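Long-range contacts in glycerate 2-kinase (Pyrococcus horikoshii, PDB 1X3L), which catalyses the ATP-dependent phosphorylation of D-glycerate to 2-phosphoglycerate, using magnesium as cofactor and accepting several other phosphate donors: residues K50-L56 / D123-I129; A182-T188 / L257-H261. One frame throughout, in Å; residues are numbered along the deposited sequence.

Contact 1 (K50-L56 / D123-I129); sequences KVYVIAL and DIVFILI
Extended strands 51-56 and 124-129 run parallel, their axes 4.6 Å apart at 18°, Val51 level with Ile124 and Leu56 with Ile129. Backbone hydrogen bonds zigzag across: Ile124 N-Lys50 O, Tyr52 N-Ile124 O, Phe126 N-Tyr52 O, Leu128 N-Ile54 O and Leu56 N-Leu128 O at 2.9 Å, Ile54 N-Phe126 O at 2.8 Å. On one face lie beta-branched Val51 and Val53 (both t): Val51 CG1 is 3.7 Å from Phe126 CD2, Val53 CG1 3.9 Å from Leu128 CD1. Helix 60-70 packs here, small Ala55 letting it touch at Ala60. On the other, Tyr52 (m), Ile54 (m, t) and Leu56 (p; chi2 132°, between wells) adjoin Val125, Ile127 and Ile129; Ile127 (m, m) brings CD1 3.8 Å from Ile54 CB, and Leu56 CD1 comes 4.2 Å from Ile129 CG2. Helix 103-118 covers this face, Leu116 touching Ile54 and Val125. Asp123 (m) accepts Lys50 N at OD1 (2.8 Å); OD2 takes Arg120 N and a water shared with Tyr52 OH. Such hydrophobic central strands between helices typify Rossmann-like alpha/beta/alpha sandwiches.

Contact 2 (A182-T188 / L257-H261); sequences AKMIKGT and LPNVH. With EDO (1,2-ethanediol), chain D.
Asn259, the residue with most surface covered by the other segment, sits third in a type I turn closed by Val260 N to Leu257 O (2.9 Å). Its chi1 of 62° (p) directs the amide across the gap: ND2 donates to Gly187 O at 2.9 Å and, weakly, to Ile185 O at 3.4 Å, satisfying backbone carbonyls. Gly187 takes phi/psi -103/-129. One water joins ND2, Ala182 O and Ile185 O. Thr188 is level with Asn259 (CA-CA 5.0 Å), with a CA-H...O contact from Thr188 CA to Asn259 O (3.4 Å); Asn259 and His261 bond the backbone of Gly189. Val260 (t) sets CG1 3.9 Å from small Ala182 CB and CG2 4.1 Å from Ile185 CD1. Leu257 CD1 lies 4.0 Å from Ala182 CB, and Leu257 N donates to ethanediol O1 at 2.8 Å, a molecule probably from the crystallisation liquor. Here the end of weakly bonded helix 180-183 and its following loop meet the turn into strand 260-266, parallel neighbour of 188-194, at the edge of an alpha/beta domain's parallel sheet.

In the fold
Contact 1 closes before contact 2 opens along the chain, yet their centres are only 11 Å apart, because both belong to one six-stranded parallel sheet ordered 92-96, 75-81, 51-56, 124-129, 188-194, 260-266. Contact 1 joins its two central strands; contact 2 gathers the entrances of the last two, ending at edge strand 260-266. Strand 124-129 is next to strand 188-194, and probable hydrogen bonds, Val125 N to Thr188 O (2.8 Å) and Thr188 N to Asp123 O (3.0 Å), connect the contacts directly. Helix 103-118 packs against both, touching Ile54 and Ile185. The substrate site inferred at Lys58 lies just beyond contact 1, whereas contact 2 lies away from it.

Contact 1 (K50-L56 / D123-I129)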
ATOM      1  N   LYS A  50      12.782   9.907  25.968  1.00 46.42           N
ATOM      2  CA  LYS A  50      11.520   9.181  25.976  1.00 45.78           C
ATOM      3  C   LYS A  50      11.107   8.825  24.551  1.00 45.19           C
ATOM      4  O   LYS A  50      11.693   9.316  23.583  1.00 43.43           O
ATOM      5  CB  LYS A  50      10.428  10.028  26.632  1.00 46.81           C
ATOM      6  CG  LYS A  50      10.646  10.287  28.114  1.00 47.80           C
ATOM      7  CD  LYS A  50       9.525  11.139  28.685  1.00 50.96           C
ATOM      8  CE  LYS A  50       9.724  11.383  30.173  1.00 53.08           C
ATOM      9  NZ  LYS A  50      11.012  12.076  30.446  1.00 54.57           N
ATOM     10  N   VAL A  51      10.099   7.968  24.427  1.00 44.26           N
ATOM     11  CA  VAL A  51       9.604   7.548  23.121  1.00 43.50           C
ATOM     12  C   VAL A  51       8.131   7.906  22.957  1.00 43.28           C
ATOM     13  O   VAL A  51       7.303   7.580  23.808  1.00 44.97           O
ATOM     14  CB  VAL A  51       9.761   6.028  22.922  1.00 42.93           C
ATOM     15  CG1 VAL A  51       9.200   5.621  21.563  1.00 44.41           C
ATOM     16  CG2 VAL A  51      11.224   5.641  23.025  1.00 42.74           C
ATOM     17  N   TYR A  52       7.816   8.578  21.857  1.00 41.01           N
ATOM     18  CA  TYR A  52       6.450   8.986  21.566  1.00 40.54           C
ATOM     19  C   TYR A  52       5.977   8.305  20.287  1.00 39.93           C
ATOM     20  O   TYR A  52       6.787   7.868  19.467  1.00 38.55           O
ATOM     21  CB  TYR A  52       6.384  10.506  21.403  1.00 41.36           C
ATOM     22  CG  TYR A  52       6.579  11.271  22.695  1.00 45.65           C
ATOM     23  CD1 TYR A  52       5.535  11.406  23.611  1.00 46.44           C
ATOM     24  CD2 TYR A  52       7.816  11.835  23.018  1.00 45.47           C
ATOM     25  CE1 TYR A  52       5.714  12.084  24.817  1.00 48.53           C
ATOM     26  CE2 TYR A  52       8.007  12.515  24.224  1.00 47.11           C
ATOM     27  CZ  TYR A  52       6.951  12.635  25.119  1.00 47.41           C
ATOM     28  OH  TYR A  52       7.127  13.295  26.314  1.00 46.90           O
ATOM     29  N   VAL A  53       4.664   8.213  20.115  1.00 37.35           N
ATOM     30  CA  VAL A  53       4.111   7.583  18.925  1.00 35.77           C
ATOM     31  C   VAL A  53       2.992   8.395  18.296  1.00 35.01           C
ATOM     32  O   VAL A  53       2.056   8.812  18.972  1.00 35.63           O
ATOM     33  CB  VAL A  53       3.543   6.173  19.231  1.00 35.12           C
ATOM     34  CG1 VAL A  53       2.789   5.649  18.012  1.00 36.19           C
ATOM     35  CG2 VAL A  53       4.664   5.217  19.600  1.00 35.40           C
ATOM     36  N   ILE A  54       3.102   8.618  16.993  1.00 33.47           N
ATOM     37  CA  ILE A  54       2.079   9.325  16.240  1.00 32.03           C
ATOM     38  C   ILE A  54       1.748   8.419  15.056  1.00 33.28           C
ATOM     39  O   ILE A  54       2.552   8.278  14.129  1.00 32.34           O
ATOM     40  CB  ILE A  54       2.581  10.686  15.719  1.00 31.84           C
ATOM     41  CG1 ILE A  54       2.848  11.628  16.899  1.00 30.55           C
ATOM     42  CG2 ILE A  54       1.547  11.291  14.769  1.00 29.07           C
ATOM     43  CD1 ILE A  54       3.450  12.969  16.497  1.00 29.58           C
ATOM     44  N   ALA A  55       0.573   7.798  15.104  1.00 32.28           N
ATOM     45  CA  ALA A  55       0.138   6.888  14.053  1.00 32.72           C
ATOM     46  C   ALA A  55      -1.074   7.417  13.301  1.00 32.59           C
ATOM     47  O   ALA A  55      -1.995   7.976  13.896  1.00 32.43           O
ATOM     48  CB  ALA A  55      -0.173   5.530  14.654  1.00 33.89           C
ATOM     49  N   LEU A  56      -1.064   7.229  11.985  1.00 31.27           N
ATOM     50  CA  LEU A  56      -2.150   7.679  11.127  1.00 31.55           C
ATOM     51  C   LEU A  56      -2.351   6.719   9.959  1.00 33.77           C
ATOM     52  O   LEU A  56      -1.401   6.366   9.250  1.00 32.33           O
ATOM     53  CB  LEU A  56      -1.856   9.082  10.586  1.00 32.20           C
ATOM     54  CG  LEU A  56      -0.452   9.264  10.001  1.00 32.71           C
ATOM     55  CD1 LEU A  56      -0.531   9.951   8.641  1.00 29.60           C
ATOM     56  CD2 LEU A  56       0.398  10.069  10.978  1.00 32.90           C
ATOM     57  N   ASP A 123      14.404  13.243  22.544  1.00 41.82           N
ATOM     58  CA  ASP A 123      13.399  12.183  22.525  1.00 42.16           C
ATOM     59  C   ASP A 123      13.257  11.602  21.120  1.00 41.85           C
ATOM     60  O   ASP A 123      13.673  12.214  20.132  1.00 41.48           O
ATOM     61  CB  ASP A 123      12.032  12.708  22.970  1.00 43.29           C
ATOM     62  CG  ASP A 123      12.041  13.246  24.381  1.00 44.29           C
ATOM     63  OD1 ASP A 123      12.733  12.661  25.241  1.00 45.62           O
ATOM     64  OD2 ASP A 123      11.339  14.248  24.630  1.00 45.24           O
ATOM     65  N   ILE A 124      12.661  10.418  21.041  1.00 40.87           N
ATOM     66  CA  ILE A 124      12.436   9.750  19.767  1.00 40.07           C
ATOM     67  C   ILE A 124      10.937   9.752  19.485  1.00 39.62           C
ATOM     68  O   ILE A 124      10.131   9.474  20.378  1.00 39.88           O
ATOM     69  CB  ILE A 124      12.935   8.287  19.802  1.00 41.50           C
ATOM     70  CG1 ILE A 124      14.456   8.259  19.971  1.00 41.56           C
ATOM     71  CG2 ILE A 124      12.515   7.552  18.528  1.00 40.52           C
ATOM     72  CD1 ILE A 124      15.051   6.867  19.951  1.00 42.42           C
ATOM     73  N   VAL A 125      10.565  10.080  18.253  1.00 37.26           N
ATOM     74  CA  VAL A 125       9.158  10.107  17.869  1.00 35.94           C
ATOM     75  C   VAL A 125       8.896   9.197  16.674  1.00 35.63           C
ATOM     76  O   VAL A 125       9.379   9.455  15.572  1.00 35.48           O
ATOM     77  CB  VAL A 125       8.695  11.532  17.488  1.00 36.42           C
ATOM     78  CG1 VAL A 125       7.224  11.509  17.093  1.00 35.55           C
ATOM     79  CG2 VAL A 125       8.924  12.492  18.653  1.00 37.72           C
ATOM     80  N   PHE A 126       8.133   8.133  16.901  1.00 35.61           N
ATOM     81  CA  PHE A 126       7.777   7.200  15.837  1.00 34.63           C
ATOM     82  C   PHE A 126       6.578   7.755  15.076  1.00 35.34           C
ATOM     83  O   PHE A 126       5.578   8.143  15.681  1.00 36.06           O
ATOM     84  CB  PHE A 126       7.388   5.834  16.420  1.00 34.74           C
ATOM     85  CG  PHE A 126       8.549   4.923  16.677  1.00 33.29           C
ATOM     86  CD1 PHE A 126       9.101   4.173  15.645  1.00 35.30           C
ATOM     87  CD2 PHE A 126       9.090   4.811  17.952  1.00 32.65           C
ATOM     88  CE1 PHE A 126      10.176   3.322  15.877  1.00 35.11           C
ATOM     89  CE2 PHE A 126      10.167   3.963  18.197  1.00 33.71           C
ATOM     90  CZ  PHE A 126      10.711   3.217  17.160  1.00 35.80           C
ATOM     91  N   ILE A 127       6.683   7.809  13.754  1.00 33.82           N
ATOM     92  CA  ILE A 127       5.577   8.274  12.920  1.00 32.73           C
ATOM     93  C   ILE A 127       5.181   7.023  12.140  1.00 32.86           C
ATOM     94  O   ILE A 127       5.955   6.532  11.321  1.00 33.14           O
ATOM     95  CB  ILE A 127       6.023   9.373  11.932  1.00 32.06           C
ATOM     96  CG1 ILE A 127       6.664  10.535  12.693  1.00 32.37           C
ATOM     97  CG2 ILE A 127       4.822   9.871  11.136  1.00 29.97           C
ATOM     98  CD1 ILE A 127       5.706  11.282  13.610  1.00 32.32           C
ATOM     99  N   LEU A 128       3.990   6.496  12.415  1.00 32.28           N
ATOM    100  CA  LEU A 128       3.511   5.279  11.767  1.00 30.90           C
ATOM    101  C   LEU A 128       2.463   5.623  10.708  1.00 30.62           C
ATOM    102  O   LEU A 128       1.361   6.073  11.022  1.00 31.31           O
ATOM    103  CB  LEU A 128       2.945   4.331  12.836  1.00 28.56           C
ATOM    104  CG  LEU A 128       3.862   4.116  14.056  1.00 29.44           C
ATOM    105  CD1 LEU A 128       3.231   3.120  15.030  1.00 27.99           C
ATOM    106  CD2 LEU A 128       5.227   3.598  13.599  1.00 28.02           C
ATOM    107  N   ILE A 129       2.815   5.399   9.447  1.00 30.94           N
ATOM    108  CA  ILE A 129       1.934   5.740   8.340  1.00 31.12           C
ATOM    109  C   ILE A 129       1.394   4.560   7.527  1.00 31.33           C
ATOM    110  O   ILE A 129       2.134   3.649   7.147  1.00 30.18           O
ATOM    111  CB  ILE A 129       2.655   6.714   7.380  1.00 30.80           C
ATOM    112  CG1 ILE A 129       3.260   7.874   8.180  1.00 32.52           C
ATOM    113  CG2 ILE A 129       1.676   7.250   6.338  1.00 32.37           C
ATOM    114  CD1 ILE A 129       4.104   8.846   7.342  1.00 28.92           C
TER
HETATM  115  O   HOH W   1       9.736  14.113  26.751  1.00 50.48           O

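Contact 2 (A182-T188 / L257-H261)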
ATOM      1  N   ALA A 182       7.080  16.384   9.719  1.00 31.40           N
ATOM      2  CA  ALA A 182       8.475  16.096  10.034  1.00 31.58           C
ATOM      3  C   ALA A 182       9.218  17.359  10.479  1.00 32.94           C
ATOM      4  O   ALA A 182      10.125  17.286  11.301  1.00 33.09           O
ATOM      5  CB  ALA A 182       9.170  15.483   8.825  1.00 32.60           C
ATOM      6  N   LYS A 183       8.836  18.512   9.938  1.00 33.39           N
ATOM      7  CA  LYS A 183       9.492  19.764  10.317  1.00 35.46           C
ATOM      8  C   LYS A 183       9.201  20.137  11.767  1.00 36.34           C
ATOM      9  O   LYS A 183       9.914  20.946  12.356  1.00 35.78           O
ATOM     10  CB  LYS A 183       9.049  20.910   9.402  1.00 33.62           C
ATOM     11  CG  LYS A 183       9.584  20.822   7.987  1.00 33.99           C
ATOM     12  CD  LYS A 183       9.125  22.001   7.134  1.00 36.22           C
ATOM     13  CE  LYS A 183       9.715  23.322   7.621  1.00 38.84           C
ATOM     14  NZ  LYS A 183       9.310  24.466   6.748  1.00 39.54           N
ATOM     15  N   MET A 184       8.163  19.533  12.341  1.00 37.13           N
ATOM     16  CA  MET A 184       7.774  19.814  13.721  1.00 38.99           C
ATOM     17  C   MET A 184       8.468  18.925  14.751  1.00 39.15           C
ATOM     18  O   MET A 184       8.315  19.134  15.952  1.00 39.95           O
ATOM     19  CB  MET A 184       6.257  19.665  13.881  1.00 40.65           C
ATOM     20  CG  MET A 184       5.439  20.597  13.005  1.00 44.90           C
ATOM     21  SD  MET A 184       3.666  20.254  13.116  1.00 52.11           S
ATOM     22  CE  MET A 184       3.179  21.480  14.351  1.00 53.36           C
ATOM     23  N   ILE A 185       9.222  17.933  14.288  1.00 37.60           N
ATOM     24  CA  ILE A 185       9.919  17.027  15.200  1.00 37.74           C
ATOM     25  C   ILE A 185      11.225  17.651  15.697  1.00 39.71           C
ATOM     26  O   ILE A 185      12.148  17.885  14.916  1.00 40.76           O
ATOM     27  CB  ILE A 185      10.229  15.687  14.505  1.00 37.50           C
ATOM     28  CG1 ILE A 185       8.922  15.012  14.067  1.00 35.70           C
ATOM     29  CG2 ILE A 185      11.007  14.785  15.439  1.00 37.11           C
ATOM     30  CD1 ILE A 185       9.130  13.756  13.234  1.00 31.01           C
ATOM     31  N   LYS A 186      11.300  17.913  16.997  1.00 40.67           N
ATOM     32  CA  LYS A 186      12.487  18.529  17.586  1.00 41.79           C
ATOM     33  C   LYS A 186      13.604  17.525  17.844  1.00 41.73           C
ATOM     34  O   LYS A 186      14.781  17.890  17.859  1.00 43.28           O
ATOM     35  CB  LYS A 186      12.119  19.235  18.895  1.00 43.06           C
ATOM     36  CG  LYS A 186      11.008  20.257  18.742  1.00 46.69           C
ATOM     37  CD  LYS A 186      10.633  20.901  20.071  1.00 51.53           C
ATOM     38  CE  LYS A 186       9.418  21.806  19.909  1.00 53.34           C
ATOM     39  NZ  LYS A 186       9.057  22.532  21.162  1.00 56.67           N
ATOM     40  N   GLY A 187      13.238  16.264  18.048  1.00 40.07           N
ATOM     41  CA  GLY A 187      14.243  15.246  18.301  1.00 39.75           C
ATOM     42  C   GLY A 187      14.532  14.350  17.109  1.00 38.72           C
ATOM     43  O   GLY A 187      14.795  14.821  16.001  1.00 38.48           O
ATOM     44  N   THR A 188      14.494  13.045  17.341  1.00 37.94           N
ATOM     45  CA  THR A 188      14.741  12.083  16.280  1.00 37.73           C
ATOM     46  C   THR A 188      13.424  11.501  15.790  1.00 36.58           C
ATOM     47  O   THR A 188      12.630  10.986  16.577  1.00 35.82           O
ATOM     48  CB  THR A 188      15.638  10.927  16.761  1.00 38.41           C
ATOM     49  OG1 THR A 188      16.932  11.436  17.104  1.00 40.55           O
ATOM     50  CG2 THR A 188      15.793   9.885  15.664  1.00 37.65           C
ATOM     51  N   LEU A 257      15.972  16.201   6.283  1.00 39.95           N
ATOM     52  CA  LEU A 257      16.185  16.475   7.698  1.00 38.34           C
ATOM     53  C   LEU A 257      17.014  15.324   8.265  1.00 38.86           C
ATOM     54  O   LEU A 257      16.530  14.196   8.387  1.00 38.60           O
ATOM     55  CB  LEU A 257      14.848  16.564   8.438  1.00 36.61           C
ATOM     56  CG  LEU A 257      13.900  17.694   8.033  1.00 37.61           C
ATOM     57  CD1 LEU A 257      12.565  17.537   8.744  1.00 33.95           C
ATOM     58  CD2 LEU A 257      14.539  19.032   8.379  1.00 36.62           C
ATOM     59  N   PRO A 258      18.278  15.592   8.618  1.00 38.84           N
ATOM     60  CA  PRO A 258      19.166  14.562   9.168  1.00 39.15           C
ATOM     61  C   PRO A 258      18.586  13.834  10.378  1.00 38.07           C
ATOM     62  O   PRO A 258      18.980  12.708  10.676  1.00 39.87           O
ATOM     63  CB  PRO A 258      20.428  15.347   9.522  1.00 40.02           C
ATOM     64  CG  PRO A 258      20.429  16.457   8.501  1.00 41.43           C
ATOM     65  CD  PRO A 258      18.979  16.884   8.504  1.00 40.40           C
ATOM     66  N   ASN A 259      17.648  14.476  11.065  1.00 35.75           N
ATOM     67  CA  ASN A 259      17.039  13.895  12.255  1.00 34.78           C
ATOM     68  C   ASN A 259      15.736  13.116  12.018  1.00 33.95           C
ATOM     69  O   ASN A 259      15.207  12.505  12.943  1.00 33.46           O
ATOM     70  CB  ASN A 259      16.794  14.994  13.292  1.00 32.71           C
ATOM     71  CG  ASN A 259      15.832  16.054  12.796  1.00 35.12           C
ATOM     72  OD1 ASN A 259      16.043  16.659  11.742  1.00 34.46           O
ATOM     73  ND2 ASN A 259      14.769  16.291  13.558  1.00 34.34           N
ATOM     74  N   VAL A 260      15.212  13.144  10.793  1.00 33.75           N
ATOM     75  CA  VAL A 260      13.980  12.418  10.479  1.00 32.63           C
ATOM     76  C   VAL A 260      14.287  11.371   9.411  1.00 33.44           C
ATOM     77  O   VAL A 260      14.705  11.702   8.303  1.00 33.08           O
ATOM     78  CB  VAL A 260      12.869  13.370   9.965  1.00 33.02           C
ATOM     79  CG1 VAL A 260      11.607  12.571   9.635  1.00 32.48           C
ATOM     80  CG2 VAL A 260      12.558  14.420  11.020  1.00 28.56           C
ATOM     81  N   HIS A 261      14.068  10.107   9.755  1.00 32.92           N
ATOM     82  CA  HIS A 261      14.359   9.001   8.855  1.00 33.40           C
ATOM     83  C   HIS A 261      13.109   8.247   8.418  1.00 32.25           C
ATOM     84  O   HIS A 261      12.303   7.823   9.241  1.00 30.49           O
ATOM     85  CB  HIS A 261      15.318   8.040   9.552  1.00 35.04           C
ATOM     86  CG  HIS A 261      16.488   8.723  10.187  1.00 39.24           C
ATOM     87  ND1 HIS A 261      17.659   8.980   9.508  1.00 40.99           N
ATOM     88  CD2 HIS A 261      16.650   9.241  11.427  1.00 39.18           C
ATOM     89  CE1 HIS A 261      18.494   9.626  10.302  1.00 41.27           C
ATOM     90  NE2 HIS A 261      17.906   9.796  11.473  1.00 42.35           N
TER
HETATM   91  C1  EDO D 502      13.072  13.830   6.037  1.00 44.53           C
HETATM   92  O1  EDO D 502      14.476  13.787   6.349  1.00 43.78           O
HETATM   93  C2  EDO D 502      12.862  13.901   4.522  1.00 43.97           C
HETATM   94  O2  EDO D 502      13.438  12.753   3.889  1.00 45.27           O
HETATM   95  O   HOH W   2      12.683  18.124  12.435  1.00 35.01           O